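Local coordinates for protein induced by osmotic stress (Scheffersomyces stipitis, PDB 5YWN), which is an NADP-dependent oxidoreductase of the extended short-chain dehydrogenase type that reduces haloketones and probably also acts as a cinnamyl-alcohol dehydrogenase, at residues S8-Y13 with G31-E36. The protein carries 1 engineered substitution. Sequence-based numbering, arbitrary orientation.
Sequences SGATGY and GSVRSE. With NAP (NADP nicotinamide-adenine-dinucleotide phosphate), chain B.
A10 N donates to S32 O across 2.9 Å, nearly straight, where the loop leaving strand 4-7 runs beside the end of strand 28-33. This is the classic Rossmann dinucleotide site: a glycine-rich turn, G9 to G12, leads into helix 13-24, and R34, just past the second strand, meets the 2'-phosphate of the adenosine ribose. S32 holds the turn twice, because its OG, swung between its own backbone N and carbonyl carbon (chi1 82°), accepts from G9 N at 3.0 Å. Lacking side chains, G9 and G12 let NADP pass close by, at O4B and O5B respectively. Beside the turn, T11 CG2 meets V33 CG1 at 4.0 Å, the two side chains crossing at about a right angle, with L42 of helix 36-46 touching both. R34 bends at chi3 (-84°) to lay its guanidinium over the adenine, NAP C4A lying 3.7 Å above its plane, while NH1 donates to O2X of the phosphate; K38, also hydrogen-bonded to NADP, probably shares that charge. An alanine in place of R34 would probably cost the phosphate the NH1 bond and one nearby positive charge, and uncover one adenine face. One water accepts from R34 N at 3.0 Å and donates to NAP O2B.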
ATOM      1  N   SER A   8       5.260  -9.933  -3.930  1.00 19.67           N
ATOM      2  CA  SER A   8       4.016 -10.290  -4.555  1.00 21.09           C
ATOM      3  C   SER A   8       3.300  -9.077  -5.165  1.00 20.82           C
ATOM      4  O   SER A   8       3.441  -8.019  -4.694  1.00 21.99           O
ATOM      5  CB  SER A   8       3.115 -11.052  -3.604  1.00 23.14           C
ATOM      6  OG  SER A   8       2.549 -10.250  -2.654  1.00 23.12           O
ATOM      7  N   GLY A   9       2.538  -9.288  -6.208  1.00 17.87           N
ATOM      8  CA  GLY A   9       1.892  -8.199  -6.904  1.00 20.66           C
ATOM      9  C   GLY A   9       2.799  -7.090  -7.388  1.00 22.35           C
ATOM     10  O   GLY A   9       2.601  -5.975  -7.085  1.00 23.31           O
ATOM     11  N   ALA A  10       3.813  -7.455  -8.127  1.00 18.86           N
ATOM     12  CA  ALA A  10       4.831  -6.544  -8.556  1.00 19.01           C
ATOM     13  C   ALA A  10       4.385  -5.418  -9.513  1.00 23.03           C
ATOM     14  O   ALA A  10       5.058  -4.485  -9.683  1.00 22.64           O
ATOM     15  CB  ALA A  10       5.977  -7.297  -9.149  1.00 20.60           C
ATOM     16  N   THR A  11       3.272  -5.592 -10.161  1.00 22.11           N
ATOM     17  CA  THR A  11       2.686  -4.601 -11.044  1.00 25.35           C
ATOM     18  C   THR A  11       2.162  -3.318 -10.387  1.00 26.60           C
ATOM     19  O   THR A  11       2.032  -2.348 -11.025  1.00 26.23           O
ATOM     20  CB  THR A  11       1.597  -5.177 -11.941  1.00 21.39           C
ATOM     21  OG1 THR A  11       0.599  -5.755 -11.161  1.00 26.26           O
ATOM     22  CG2 THR A  11       2.153  -6.189 -12.852  1.00 22.66           C
ATOM     23  N   GLY A  12       1.822  -3.400  -9.118  1.00 24.70           N
ATOM     24  CA  GLY A  12       1.129  -2.369  -8.397  1.00 22.88           C
ATOM     25  C   GLY A  12       1.924  -1.116  -8.067  1.00 22.06           C
ATOM     26  O   GLY A  12       3.097  -1.108  -8.198  1.00 18.31           O
ATOM     27  N   TYR A  13       1.207  -0.079  -7.682  1.00 19.81           N
ATOM     28  CA  TYR A  13       1.745   1.228  -7.412  1.00 20.11           C
ATOM     29  C   TYR A  13       2.704   1.266  -6.243  1.00 22.10           C
ATOM     30  O   TYR A  13       3.799   1.647  -6.392  1.00 21.19           O
ATOM     31  CB  TYR A  13       0.566   2.170  -7.153  1.00 22.18           C
ATOM     32  CG  TYR A  13       0.801   3.531  -6.500  1.00 27.83           C
ATOM     33  CD1 TYR A  13       1.618   4.485  -7.060  1.00 24.80           C
ATOM     34  CD2 TYR A  13       0.120   3.884  -5.381  1.00 26.04           C
ATOM     35  CE1 TYR A  13       1.753   5.729  -6.481  1.00 26.15           C
ATOM     36  CE2 TYR A  13       0.272   5.089  -4.792  1.00 26.32           C
ATOM     37  CZ  TYR A  13       1.088   6.025  -5.343  1.00 26.79           C
ATOM     38  OH  TYR A  13       1.183   7.210  -4.727  1.00 21.63           O
ATOM     39  N   GLY A  31       9.602 -10.700  -8.434  1.00 23.78           N
ATOM     40  CA  GLY A  31       8.250 -10.255  -8.366  1.00 22.37           C
ATOM     41  C   GLY A  31       7.230 -11.234  -8.870  1.00 25.76           C
ATOM     42  O   GLY A  31       7.466 -11.876  -9.818  1.00 26.61           O
ATOM     43  N   SER A  32       6.102 -11.347  -8.198  1.00 25.00           N
ATOM     44  CA  SER A  32       4.961 -12.077  -8.732  1.00 25.97           C
ATOM     45  C   SER A  32       4.021 -11.224  -9.602  1.00 23.68           C
ATOM     46  O   SER A  32       3.695 -10.127  -9.284  1.00 23.75           O
ATOM     47  CB  SER A  32       4.177 -12.865  -7.692  1.00 25.17           C
ATOM     48  OG  SER A  32       3.285 -12.117  -6.990  1.00 25.94           O
ATOM     49  N   VAL A  33       3.606 -11.793 -10.695  1.00 24.42           N
ATOM     50  CA  VAL A  33       2.712 -11.155 -11.611  1.00 24.68           C
ATOM     51  C   VAL A  33       1.630 -12.106 -12.086  1.00 27.64           C
ATOM     52  O   VAL A  33       1.833 -13.252 -12.109  1.00 26.08           O
ATOM     53  CB  VAL A  33       3.453 -10.601 -12.819  1.00 30.63           C
ATOM     54  CG1 VAL A  33       4.392  -9.487 -12.460  1.00 23.82           C
ATOM     55  CG2 VAL A  33       4.131 -11.685 -13.614  1.00 27.22           C
ATOM     56  N   ARG A  34       0.487 -11.588 -12.466  1.00 26.31           N
ATOM     57  CA  ARG A  34      -0.591 -12.416 -12.945  1.00 29.85           C
ATOM     58  C   ARG A  34      -0.497 -12.805 -14.411  1.00 29.54           C
ATOM     59  O   ARG A  34      -1.243 -13.596 -14.850  1.00 33.66           O
ATOM     60  CB  ARG A  34      -1.972 -11.849 -12.597  1.00 26.89           C
ATOM     61  CG  ARG A  34      -2.323 -11.846 -11.131  1.00 27.44           C
ATOM     62  CD  ARG A  34      -3.799 -11.749 -10.877  1.00 28.04           C
ATOM     63  NE  ARG A  34      -4.281 -10.399 -10.908  1.00 29.38           N
ATOM     64  CZ  ARG A  34      -5.541 -10.037 -10.777  1.00 29.19           C
ATOM     65  NH1 ARG A  34      -5.845  -8.774 -10.848  1.00 26.60           N
ATOM     66  NH2 ARG A  34      -6.482 -10.928 -10.601  1.00 25.33           N
ATOM     67  N   SER A  35       0.416 -12.221 -15.146  1.00 26.60           N
ATOM     68  CA  SER A  35       0.656 -12.623 -16.502  1.00 29.27           C
ATOM     69  C   SER A  35       2.103 -12.480 -16.955  1.00 32.94           C
ATOM     70  O   SER A  35       2.829 -11.662 -16.488  1.00 26.25           O
ATOM     71  CB  SER A  35      -0.239 -11.854 -17.457  1.00 32.27           C
ATOM     72  OG  SER A  35       0.333 -10.645 -17.818  1.00 33.39           O
ATOM     73  N   GLU A  36       2.432 -13.237 -17.974  1.00 30.19           N
ATOM     74  CA  GLU A  36       3.738 -13.198 -18.524  1.00 34.08           C
ATOM     75  C   GLU A  36       4.096 -11.816 -19.054  1.00 29.93           C
ATOM     76  O   GLU A  36       5.100 -11.332 -18.752  1.00 28.01           O
ATOM     77  CB  GLU A  36       3.810 -14.247 -19.621  1.00 32.85           C
ATOM     78  CG  GLU A  36       5.119 -14.440 -20.290  1.00 35.66           C
ATOM     79  CD  GLU A  36       6.286 -14.681 -19.375  1.00 43.06           C
ATOM     80  OE1 GLU A  36       6.216 -15.490 -18.481  1.00 39.04           O
ATOM     81  OE2 GLU A  36       7.321 -14.058 -19.608  1.00 45.43           O
TER
HETATM   82  PA  NAP B 401      -3.025  -1.476  -6.740  1.00 25.43           P
HETATM   83  O1A NAP B 401      -2.158  -0.381  -7.315  1.00 24.87           O
HETATM   84  O2A NAP B 401      -4.280  -1.901  -7.463  1.00 27.30           O
HETATM   85  O5B NAP B 401      -2.106  -2.779  -6.515  1.00 25.65           O
HETATM   86  C5B NAP B 401      -2.699  -4.072  -6.414  1.00 29.11           C
HETATM   87  C4B NAP B 401      -1.822  -5.097  -7.124  1.00 27.40           C
HETATM   88  O4B NAP B 401      -2.083  -6.407  -6.608  1.00 28.83           O
HETATM   89  C3B NAP B 401      -2.094  -5.123  -8.620  1.00 29.98           C
HETATM   90  O3B NAP B 401      -0.917  -4.775  -9.355  1.00 31.97           O
HETATM   91  C2B NAP B 401      -2.534  -6.537  -8.949  1.00 27.18           C
HETATM   92  O2B NAP B 401      -1.654  -7.131  -9.899  1.00 28.78           O
HETATM   93  C1B NAP B 401      -2.509  -7.306  -7.636  1.00 28.47           C
HETATM   94  N9A NAP B 401      -3.863  -7.829  -7.326  1.00 30.58           N
HETATM   95  C8A NAP B 401      -4.951  -7.081  -7.058  1.00 30.14           C
HETATM   96  N7A NAP B 401      -6.029  -7.872  -6.818  1.00 29.22           N
HETATM   97  C5A NAP B 401      -5.633  -9.153  -6.933  1.00 29.03           C
HETATM   98  C6A NAP B 401      -6.267 -10.485  -6.807  1.00 29.78           C
HETATM   99  N6A NAP B 401      -7.582 -10.609  -6.501  1.00 32.69           N
HETATM  100  N1A NAP B 401      -5.491 -11.572  -7.009  1.00 30.57           N
HETATM  101  C2A NAP B 401      -4.183 -11.473  -7.315  1.00 28.67           C
HETATM  102  N3A NAP B 401      -3.549 -10.292  -7.444  1.00 31.59           N
HETATM  103  C4A NAP B 401      -4.204  -9.119  -7.269  1.00 29.16           C
HETATM  104  O3  NAP B 401      -3.424  -1.064  -5.235  1.00 26.76           O
HETATM  105  PN  NAP B 401      -2.415  -0.196  -4.331  1.00 24.11           P
HETATM  106  O1N NAP B 401      -3.087   1.113  -3.995  1.00 25.88           O
HETATM  107  O2N NAP B 401      -1.060  -0.198  -4.999  1.00 20.65           O
HETATM  108  O5D NAP B 401      -2.311  -1.070  -2.982  1.00 26.85           O
HETATM  109  C5D NAP B 401      -1.158  -1.869  -2.724  1.00 28.39           C
HETATM  110  C4D NAP B 401      -1.338  -2.630  -1.416  1.00 20.40           C
HETATM  111  O4D NAP B 401      -1.184  -1.742  -0.303  1.00 23.84           O
HETATM  112  C3D NAP B 401      -2.716  -3.265  -1.318  1.00 26.34           C
HETATM  113  O3D NAP B 401      -2.614  -4.691  -1.265  1.00 24.14           O
HETATM  114  C2D NAP B 401      -3.344  -2.725  -0.048  1.00 23.48           C
HETATM  115  O2D NAP B 401      -3.682  -3.791   0.844  1.00 26.51           O
HETATM  116  C1D NAP B 401      -2.309  -1.804   0.580  1.00 21.38           C
HETATM  117  N1N NAP B 401      -2.879  -0.467   0.780  1.00 21.83           N
HETATM  118  C2N NAP B 401      -2.750   0.459  -0.179  1.00 25.77           C
HETATM  119  C3N NAP B 401      -3.284   1.732  -0.010  1.00 24.14           C
HETATM  120  C7N NAP B 401      -3.135   2.764  -1.089  1.00 23.03           C
HETATM  121  O7N NAP B 401      -3.809   3.779  -1.042  1.00 23.40           O
HETATM  122  N7N NAP B 401      -2.266   2.542  -2.075  1.00 27.07           N
HETATM  123  C4N NAP B 401      -3.954   2.039   1.164  1.00 21.46           C
HETATM  124  C5N NAP B 401      -4.074   1.063   2.142  1.00 21.80           C
HETATM  125  C6N NAP B 401      -3.522  -0.194   1.923  1.00 21.03           C
HETATM  126  P2B NAP B 401      -1.945  -6.998 -11.476  1.00 30.98           P
HETATM  127  O1X NAP B 401      -1.289  -8.221 -12.072  1.00 32.07           O
HETATM  128  O2X NAP B 401      -3.451  -6.990 -11.570  1.00 27.07           O
HETATM  129  O3X NAP B 401      -1.290  -5.692 -11.858  1.00 27.27           O
HETATM  130  O   HOH W   1       0.099  -8.873 -11.333  1.00 30.35           O